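Local coordinates for UPF0678 fatty acid-binding protein-like protein ERS007657_00996 (Mycobacterium tuberculosis, PDB 6R3W) that binds heme b in a wide surface cleft of an antiparallel beta-barrel and probably converts peroxynitrite to nitrate, detoxifying reactive nitrogen species, at residues R72-R75 against P76-E80. Sequence-based numbering, arbitrary orientation.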
# COMPACT_ATOMS: atom_id res chain seq x y z
N ARG A 72 8.07 5.54 5.71
CA ARG A 72 9.29 5.93 6.44
C ARG A 72 10.32 4.82 6.30
O ARG A 72 9.96 3.63 6.40
CB ARG A 72 8.97 6.12 7.93
CG ARG A 72 8.08 7.31 8.23
CD ARG A 72 7.31 7.22 9.54
NE ARG A 72 8.11 6.76 10.66
CZ ARG A 72 8.85 7.53 11.47
NH1 ARG A 72 8.99 8.83 11.23
NH2 ARG A 72 9.48 6.97 12.47
N VAL A 73 11.58 5.19 6.19
CA VAL A 73 12.68 4.22 6.34
C VAL A 73 13.21 4.32 7.78
O VAL A 73 13.68 5.39 8.17
CB VAL A 73 13.76 4.42 5.27
CG1 VAL A 73 15.00 3.61 5.57
CG2 VAL A 73 13.21 4.08 3.90
N CYS A 74 13.07 3.23 8.53
CA CYS A 74 13.45 3.13 9.97
C CYS A 74 14.88 2.55 10.03
O CYS A 74 15.08 1.46 10.61
CB CYS A 74 12.40 2.35 10.80
SG CYS A 74 11.51 1.04 9.89
N ARG A 75 15.82 3.28 9.44
CA ARG A 75 17.19 2.83 9.04
C ARG A 75 17.07 1.98 7.79
O ARG A 75 16.11 1.21 7.64
CB ARG A 75 17.93 2.08 10.14
CG ARG A 75 18.08 2.89 11.42
CD ARG A 75 18.78 2.14 12.54
NE ARG A 75 18.80 2.95 13.76
CZ ARG A 75 19.69 2.84 14.73
NH1 ARG A 75 20.64 1.92 14.66
NH2 ARG A 75 19.60 3.62 15.80
N PRO A 76 18.03 2.11 6.85
CA PRO A 76 17.98 1.32 5.62
C PRO A 76 17.64 -0.15 5.88
O PRO A 76 18.25 -0.80 6.75
CB PRO A 76 19.40 1.51 5.07
CG PRO A 76 19.71 2.95 5.46
CD PRO A 76 19.11 3.09 6.85
N GLY A 77 16.67 -0.65 5.13
CA GLY A 77 16.21 -2.05 5.19
C GLY A 77 14.89 -2.21 5.94
O GLY A 77 14.27 -3.28 5.82
N CYS A 78 14.51 -1.20 6.70
CA CYS A 78 13.32 -1.18 7.59
C CYS A 78 12.32 -0.16 7.05
O CYS A 78 12.75 0.96 6.69
CB CYS A 78 13.78 -0.81 9.00
SG CYS A 78 12.48 -0.73 10.26
N VAL A 79 11.04 -0.49 7.07
CA VAL A 79 9.98 0.45 6.66
C VAL A 79 8.87 0.48 7.70
O VAL A 79 8.48 -0.56 8.25
CB VAL A 79 9.41 0.15 5.25
CG1 VAL A 79 10.27 0.77 4.17
CG2 VAL A 79 9.24 -1.34 4.99
N GLU A 80 8.29 1.66 7.85
CA GLU A 80 7.01 1.92 8.54
C GLU A 80 6.09 2.62 7.54
O GLU A 80 6.41 3.75 7.12
CB GLU A 80 7.21 2.77 9.81
CG GLU A 80 8.04 2.10 10.89
CD GLU A 80 8.65 3.05 11.89
OE1 GLU A 80 8.54 4.26 11.69
OE2 GLU A 80 9.20 2.56 12.92
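The edge of the R72 guanidinium faces OE1 of the E80 carboxylate, the two planes only 11° apart, on one face of the beta hairpin of strands 63-73 and 78-85 in the nitrobindin barrel. Both NE and NH2 of R72 converge on OE1 of E80, the NE–OE1 bond being 2.7 Å; a bend at chi3 (45°) swings the R72 guanidinium toward that oxygen. NE approaches nearly along the C–O axis, whereas NH2 meets the syn lone pair of OE1, a bifurcated salt bridge that holds the guanidinium in line with OE1. Beneath it the same two residues form an antiparallel hydrogen-bonded pair, with R72 N to E80 O at 2.8 Å. On the opposite face, V73 and V79 form a non-hydrogen-bonded pair, and both side chains touch Y97 of strand 89-100. Between the strands R75 to C78 makes a type II turn, closed by C78 N to R75 O at 3.0 Å; the positive phi of G77 suits a residue without a side chain. The turn illustrates how a hairpin end can be locked covalently: the C74 and C78 sulfurs bond at 2.1 Å with a disulfide torsion of -87°, and C74 SG lies 3.8 Å from E80 CG.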